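Local coordinates for molybdopterin biosynthesis moeA protein (Pyrococcus horikoshii, PDB 1WU2), which probably inserts molybdenum into the adenylylated molybdopterin precursor, a late step in molybdenum cofactor biosynthesis, at the interface of chains A and B. Residues are numbered along the deposited sequence; one frame, centred on the assembly and turned at random. Chains: chain A/B, molybdopterin biosynthesis moeA protein.

Contact 1: the interface of chains A and B. Residues chain A 215, 218-219, 304; chain B 163-164, 167.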
loop_
_atom_site.group_PDB
_atom_site.type_symbol
_atom_site.label_atom_id
_atom_site.label_comp_id
_atom_site.label_asym_id
_atom_site.label_seq_id
_atom_site.Cartn_x
_atom_site.Cartn_y
_atom_site.Cartn_z
HETATM N N MSE A 215 -11.703 6.913 -11.662
HETATM C CA MSE A 215 -11.543 5.972 -10.553
HETATM C C MSE A 215 -10.853 4.699 -11.017
HETATM O O MSE A 215 -9.980 4.179 -10.331
HETATM C CB MSE A 215 -12.880 5.615 -9.905
HETATM C CG MSE A 215 -12.713 4.733 -8.668
HETATM SE SE MSE A 215 -14.376 4.288 -7.788
HETATM C CE MSE A 215 -15.090 3.062 -9.109
ATOM N N GLY A 218 -6.973 5.262 -11.696
ATOM C CA GLY A 218 -6.215 5.143 -10.466
ATOM C C GLY A 218 -6.099 3.720 -9.950
ATOM O O GLY A 218 -5.048 3.330 -9.457
ATOM N N LEU A 219 -7.178 2.950 -10.068
ATOM C CA LEU A 219 -7.227 1.592 -9.531
ATOM C C LEU A 219 -6.342 0.655 -10.344
ATOM O O LEU A 219 -5.685 -0.230 -9.789
ATOM C CB LEU A 219 -8.669 1.068 -9.515
ATOM C CG LEU A 219 -9.593 1.587 -8.405
ATOM C CD1 LEU A 219 -11.051 1.273 -8.736
ATOM C CD2 LEU A 219 -9.214 0.993 -7.060
ATOM N N PHE A 304 -16.414 -0.632 -7.999
ATOM C CA PHE A 304 -15.334 -0.830 -7.032
ATOM C C PHE A 304 -15.301 -2.273 -6.539
ATOM O O PHE A 304 -14.240 -2.887 -6.476
ATOM C CB PHE A 304 -15.517 0.124 -5.850
ATOM C CG PHE A 304 -14.400 0.079 -4.838
ATOM C CD1 PHE A 304 -13.252 0.843 -5.013
ATOM C CD2 PHE A 304 -14.514 -0.701 -3.692
ATOM C CE1 PHE A 304 -12.229 0.816 -4.076
ATOM C CE2 PHE A 304 -13.497 -0.734 -2.751
ATOM C CZ PHE A 304 -12.351 0.025 -2.942
ATOM N N PRO B 163 -7.943 6.342 -5.447
ATOM C CA PRO B 163 -8.798 6.366 -6.639
ATOM C C PRO B 163 -10.242 6.839 -6.385
ATOM O O PRO B 163 -10.755 7.612 -7.191
ATOM C CB PRO B 163 -8.765 4.916 -7.112
ATOM C CG PRO B 163 -7.424 4.427 -6.678
ATOM C CD PRO B 163 -7.179 5.083 -5.349
ATOM N N GLN B 164 -10.863 6.404 -5.287
ATOM C CA GLN B 164 -12.253 6.765 -4.991
ATOM C C GLN B 164 -12.417 8.218 -4.553
ATOM O O GLN B 164 -13.435 8.831 -4.843
ATOM C CB GLN B 164 -12.889 5.814 -3.955
ATOM C CG GLN B 164 -12.234 5.782 -2.567
ATOM C CD GLN B 164 -11.406 4.532 -2.344
ATOM O OE1 GLN B 164 -10.530 4.217 -3.145
ATOM N NE2 GLN B 164 -11.678 3.817 -1.255
ATOM N N ALA B 167 -12.336 10.248 -7.553
ATOM C CA ALA B 167 -13.657 10.087 -8.154
ATOM C C ALA B 167 -14.628 11.149 -7.648
ATOM O O ALA B 167 -15.342 11.759 -8.440
ATOM C CB ALA B 167 -14.203 8.702 -7.853
#
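The backbone carbonyl oxygen of A:Met215 meets the ring of B:Pro163, with O of A:Met215 3.5 Å from CB of the proline. Within its own helix, O of A:Met215 lies 3.1 Å from the amide N of A:Leu219, so the proline carbon sits against a carbonyl already engaged in the helical pattern. The other ring corner, CG of B:Pro163, rests on the backbone at A:Gly218, 3.6 Å from its carbonyl C. The absence of a side chain at A:Gly218 probably lets the ring sit close to the helix backbone.

A:Leu219 borders the same ring and crosses it obliquely, its branch point CG 3.7 Å from CB of B:Pro163 and its methyl CD2 alongside CB and CG. The selenomethionine A:Met215 has CG anti to its backbone N (chi1 -175°), which places CG 3.8 Å from the carbonyl O of B:Pro163, while its CB touches the methyl CB of B:Ala167 at 3.9 Å. Farther along, the amide of B:Gln164 approaches the rim of the A:Phe304 ring, OE1 being 3.9 Å from CE1. Amide and ring planes stand 68° apart, so the two do not stack, and the contact is van der Waals in kind.

This mainly apolar patch seats the N-terminal end of B helix 163-171 on A helix 212-222, with A:Phe304 of helix 300-319 at its border. It helps hold together the two subunits of the dimer, an assembly known for MoeA proteins.

Contact 2: the interface of chains A and B. Residues chain A 209-211, 214-215, 366; chain B 164, 167-168, 170-171.
B:Lys170 crosses A:Ile214 at a slant and then reaches the backbone of A:Glu210. Its CB lies 3.8 Å from the CG2 methyl of A:Ile214. CG, anti to the lysine's own backbone N (chi1 180°), stays near that methyl and also comes 3.3 Å from the carbonyl O of A:Glu210. The chain bends at chi2 and again at its end, bringing CE past the same oxygen and the side-chain nitrogen NZ into a hydrogen bond with it, 3.1 Å from O of A:Glu210. The C=O...N angle is 139° and NZ is tilted 33° from the carbonyl plane, so the bond is off-axis. The carboxylate of A:Glu210 is near but not in contact, OE1 standing 4.4 Å from NZ; its charge would probably still favour the lysine.

One helical turn back, the methyl CG2 of A:Thr211 packs on CB of B:Ala167 at 3.6 Å, while its hydroxyl OG1 makes a weak hydrogen bond to the carbonyl O of B:Ala167. At the far end CD1 of A:Leu366 touches both the carbonyl O of B:Gln164 and CB of B:Met168, the latter at 3.5 Å, the leucine and selenomethionine side chains running antiparallel. A:Val209 adds CG1 beside B:Ala171.

Here one flank of B helix 163-171 packs against strand 208-209, the segment after it, the start of helix 212-222 and the loop at A:Leu366, joining the subunits by apolar packing and a lysine tether.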
loop_
_atom_site.group_PDB
_atom_site.type_symbol
_atom_site.label_atom_id
_atom_site.label_comp_id
_atom_site.label_asym_id
_atom_site.label_seq_id
_atom_site.Cartn_x
_atom_site.Cartn_y
_atom_site.Cartn_z
ATOM N N VAL A 209 -22.718 13.338 -13.757
ATOM C CA VAL A 209 -21.289 13.495 -13.999
ATOM C C VAL A 209 -20.593 12.138 -14.041
ATOM O O VAL A 209 -20.864 11.262 -13.219
ATOM C CB VAL A 209 -20.628 14.402 -12.932
ATOM C CG1 VAL A 209 -19.105 14.387 -13.053
ATOM C CG2 VAL A 209 -21.153 15.825 -13.058
ATOM N N GLU A 210 -19.690 11.987 -15.002
ATOM C CA GLU A 210 -18.960 10.748 -15.208
ATOM C C GLU A 210 -17.845 10.668 -14.174
ATOM O O GLU A 210 -17.127 11.643 -13.943
ATOM C CB GLU A 210 -18.388 10.700 -16.626
ATOM C CG GLU A 210 -18.112 9.298 -17.138
ATOM C CD GLU A 210 -16.901 8.661 -16.485
ATOM O OE1 GLU A 210 -15.882 9.357 -16.307
ATOM O OE2 GLU A 210 -16.973 7.464 -16.144
ATOM N N THR A 211 -17.702 9.495 -13.570
ATOM C CA THR A 211 -16.834 9.315 -12.411
ATOM C C THR A 211 -15.998 8.023 -12.458
ATOM O O THR A 211 -14.889 7.986 -11.930
ATOM C CB THR A 211 -17.720 9.385 -11.134
ATOM O OG1 THR A 211 -17.779 10.743 -10.671
ATOM C CG2 THR A 211 -17.126 8.632 -9.967
ATOM N N ILE A 214 -12.024 8.034 -14.211
ATOM C CA ILE A 214 -10.907 8.472 -13.381
ATOM C C ILE A 214 -10.649 7.526 -12.201
ATOM O O ILE A 214 -9.501 7.344 -11.804
ATOM C CB ILE A 214 -11.108 9.945 -12.908
ATOM C CG1 ILE A 214 -9.859 10.476 -12.191
ATOM C CG2 ILE A 214 -12.320 10.083 -11.992
ATOM C CD1 ILE A 214 -8.578 10.378 -12.987
HETATM N N MSE A 215 -11.703 6.913 -11.662
HETATM C CA MSE A 215 -11.543 5.972 -10.553
HETATM C C MSE A 215 -10.853 4.699 -11.017
HETATM O O MSE A 215 -9.980 4.179 -10.331
HETATM C CB MSE A 215 -12.880 5.615 -9.905
HETATM C CG MSE A 215 -12.713 4.733 -8.668
HETATM SE SE MSE A 215 -14.376 4.288 -7.788
HETATM C CE MSE A 215 -15.090 3.062 -9.109
ATOM N N LEU A 366 -21.134 7.347 -4.020
ATOM C CA LEU A 366 -19.693 7.268 -3.821
ATOM C C LEU A 366 -19.147 7.492 -2.400
ATOM O O LEU A 366 -18.038 7.054 -2.100
ATOM C CB LEU A 366 -19.052 8.286 -4.783
ATOM C CG LEU A 366 -17.614 8.154 -5.288
ATOM C CD1 LEU A 366 -16.742 9.117 -4.522
ATOM C CD2 LEU A 366 -17.058 6.741 -5.215
ATOM N N GLN B 164 -10.863 6.404 -5.287
ATOM C CA GLN B 164 -12.253 6.765 -4.991
ATOM C C GLN B 164 -12.417 8.218 -4.553
ATOM O O GLN B 164 -13.435 8.831 -4.843
ATOM C CB GLN B 164 -12.889 5.814 -3.955
ATOM C CG GLN B 164 -12.234 5.782 -2.567
ATOM C CD GLN B 164 -11.406 4.532 -2.344
ATOM O OE1 GLN B 164 -10.530 4.217 -3.145
ATOM N NE2 GLN B 164 -11.678 3.817 -1.255
ATOM N N ALA B 167 -12.336 10.248 -7.553
ATOM C CA ALA B 167 -13.657 10.087 -8.154
ATOM C C ALA B 167 -14.628 11.149 -7.648
ATOM O O ALA B 167 -15.342 11.759 -8.440
ATOM C CB ALA B 167 -14.203 8.702 -7.853
HETATM N N MSE B 168 -14.647 11.359 -6.331
HETATM C CA MSE B 168 -15.492 12.377 -5.703
HETATM C C MSE B 168 -15.122 13.769 -6.183
HETATM O O MSE B 168 -15.995 14.607 -6.359
HETATM C CB MSE B 168 -15.372 12.332 -4.172
HETATM C CG MSE B 168 -16.233 13.364 -3.415
HETATM SE SE MSE B 168 -18.177 13.200 -3.685
HETATM C CE MSE B 168 -18.566 11.829 -2.338
ATOM N N LYS B 170 -13.892 14.572 -9.118
ATOM C CA LYS B 170 -14.417 14.679 -10.476
ATOM C C LYS B 170 -15.921 14.954 -10.444
ATOM O O LYS B 170 -16.420 15.765 -11.224
ATOM C CB LYS B 170 -14.118 13.393 -11.256
ATOM C CG LYS B 170 -14.618 13.365 -12.706
ATOM C CD LYS B 170 -13.635 14.004 -13.678
ATOM C CE LYS B 170 -13.867 13.520 -15.105
ATOM N NZ LYS B 170 -15.299 13.593 -15.491
ATOM N N ALA B 171 -16.630 14.292 -9.531
ATOM C CA ALA B 171 -18.070 14.490 -9.359
ATOM C C ALA B 171 -18.402 15.913 -8.904
ATOM O O ALA B 171 -19.483 16.421 -9.187
ATOM C CB ALA B 171 -18.625 13.476 -8.359
#

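Contact 3: the interface of chains A and B. Residues chain A 361-365; chain B 51, 55, 142, 146-147.
A:Ile365 and B:Asp147 run antiparallel alongside one another, the branched side chain lying along the carboxylate. CG of B:Asp147 is anti to its backbone N (chi1 -169°) and comes 3.5 Å from CB of A:Ile365, while the methyl CG2 touches CB of the aspartate at 3.6 Å. The carboxylate oxygen OD2 of B:Asp147 rests against the isoleucine backbone, 3.2 Å from CA of A:Ile365. An alanine in place of B:Asp147 would probably lose this carboxylate packing and open a gap beside CB and the backbone of A:Ile365, leaving the isoleucine freer to shift.

B:Glu146 runs at about a right angle to A:Ile365, its chain extended beyond CG. Its OE2 lies 3.7 Å from CG2 of the isoleucine and 3.3 Å from CB of A:Ser363. A:Lys361 also crosses it nearly perpendicularly, NZ and OE1 being 4.1 Å apart, a likely attraction without direct contact.

The serine hydroxyl points away from the glutamate toward B:Arg55, whose NH1 donates a hydrogen bond to OG of A:Ser363 at 3.1 Å. CG of B:Pro51 lies over the rim of one guanidinium face, and CB of A:Ser363 packs tightly on the methyl of B:Ala142.

The chain A residues form the loop between strand 354-357 and helix 367-371, in the C-terminal region; it meets B strands 55-56 and 141-142 and neighbouring loops of the N-terminal region.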
loop_
_atom_site.group_PDB
_atom_site.type_symbol
_atom_site.label_atom_id
_atom_site.label_comp_id
_atom_site.label_asym_id
_atom_site.label_seq_id
_atom_site.Cartn_x
_atom_site.Cartn_y
_atom_site.Cartn_z
ATOM N N LYS A 361 -26.184 2.853 0.185
ATOM C CA LYS A 361 -27.043 2.525 -0.953
ATOM C C LYS A 361 -26.167 2.511 -2.234
ATOM O O LYS A 361 -24.937 2.445 -2.107
ATOM C CB LYS A 361 -28.192 3.551 -0.981
ATOM C CG LYS A 361 -29.581 2.938 -0.750
ATOM C CD LYS A 361 -30.688 3.987 -0.835
ATOM C CE LYS A 361 -31.987 3.421 -1.419
ATOM N NZ LYS A 361 -32.378 4.103 -2.692
ATOM N N GLY A 362 -26.723 2.529 -3.454
ATOM C CA GLY A 362 -28.149 2.517 -3.761
ATOM C C GLY A 362 -28.549 3.445 -4.901
ATOM O O GLY A 362 -29.711 3.450 -5.331
ATOM N N SER A 363 -27.605 4.266 -5.354
ATOM C CA SER A 363 -27.697 4.932 -6.653
ATOM C C SER A 363 -26.297 5.165 -7.202
ATOM O O SER A 363 -26.065 6.109 -7.969
ATOM C CB SER A 363 -28.438 6.264 -6.519
ATOM O OG SER A 363 -28.356 7.029 -7.715
ATOM N N GLY A 364 -25.366 4.289 -6.825
ATOM C CA GLY A 364 -23.955 4.553 -7.019
ATOM C C GLY A 364 -23.565 5.763 -6.202
ATOM O O GLY A 364 -23.115 6.771 -6.753
ATOM N N ILE A 365 -23.759 5.673 -4.888
ATOM C CA ILE A 365 -23.454 6.800 -4.008
ATOM C C ILE A 365 -22.067 6.656 -3.368
ATOM O O ILE A 365 -21.866 5.980 -2.352
ATOM C CB ILE A 365 -24.599 7.096 -3.002
ATOM C CG1 ILE A 365 -24.973 5.887 -2.140
ATOM C CG2 ILE A 365 -25.827 7.582 -3.771
ATOM C CD1 ILE A 365 -26.211 6.149 -1.294
ATOM N N PRO B 51 -27.076 12.817 -5.535
ATOM C CA PRO B 51 -27.400 13.204 -6.915
ATOM C C PRO B 51 -27.979 14.615 -7.002
ATOM O O PRO B 51 -28.555 15.093 -6.024
ATOM C CB PRO B 51 -28.464 12.179 -7.336
ATOM C CG PRO B 51 -28.388 11.069 -6.330
ATOM C CD PRO B 51 -27.890 11.680 -5.070
ATOM N N ARG B 55 -33.833 10.721 -9.063
ATOM C CA ARG B 55 -33.803 9.757 -10.161
ATOM C C ARG B 55 -34.291 8.393 -9.694
ATOM O O ARG B 55 -34.402 8.141 -8.500
ATOM C CB ARG B 55 -32.397 9.643 -10.765
ATOM C CG ARG B 55 -31.255 9.805 -9.773
ATOM C CD ARG B 55 -29.946 9.167 -10.217
ATOM N NE ARG B 55 -28.816 10.089 -10.141
ATOM C CZ ARG B 55 -27.535 9.723 -10.140
ATOM N NH1 ARG B 55 -27.188 8.440 -10.218
ATOM N NH2 ARG B 55 -26.587 10.650 -10.068
ATOM N N ALA B 142 -33.947 7.331 -5.745
ATOM C CA ALA B 142 -32.745 7.945 -5.192
ATOM C C ALA B 142 -32.926 9.464 -5.129
ATOM O O ALA B 142 -32.797 10.158 -6.142
ATOM C CB ALA B 142 -31.551 7.591 -6.038
ATOM N N GLU B 146 -28.792 12.355 -1.370
ATOM C CA GLU B 146 -28.705 11.166 -0.513
ATOM C C GLU B 146 -27.263 10.661 -0.363
ATOM O O GLU B 146 -26.940 9.961 0.597
ATOM C CB GLU B 146 -29.611 10.042 -1.034
ATOM C CG GLU B 146 -29.174 9.407 -2.350
ATOM C CD GLU B 146 -29.952 8.142 -2.684
ATOM O OE1 GLU B 146 -31.033 7.925 -2.096
ATOM O OE2 GLU B 146 -29.479 7.361 -3.541
ATOM N N ASP B 147 -26.419 11.004 -1.334
ATOM C CA ASP B 147 -24.984 10.750 -1.256
ATOM C C ASP B 147 -24.313 11.873 -0.456
ATOM O O ASP B 147 -23.724 11.629 0.595
ATOM C CB ASP B 147 -24.386 10.667 -2.669
ATOM C CG ASP B 147 -22.965 10.150 -2.682
ATOM O OD1 ASP B 147 -22.342 10.067 -1.609
ATOM O OD2 ASP B 147 -22.382 9.811 -3.732
#

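Contact 1 and contact 2 adjoin, the centres of their C-alpha atoms about 7 Å apart, and share A:Met215, B:Gln164 and B:Ala167; together they span B helix 163-171 against A helix 212-222. The C-alpha centre of contact 3 lies about 13 Å from that of contact 2 and 18 Å from that of contact 1. A:Leu366 of contact 2 follows the loop of contact 3, so one stretch of chain A links the helix packing to the more polar outer patch. The two-fold repeats all three with chains exchanged, and each N-terminal region engages both the molybdopterin-binding and C-terminal regions of its partner, consistent with an intertwined dimer.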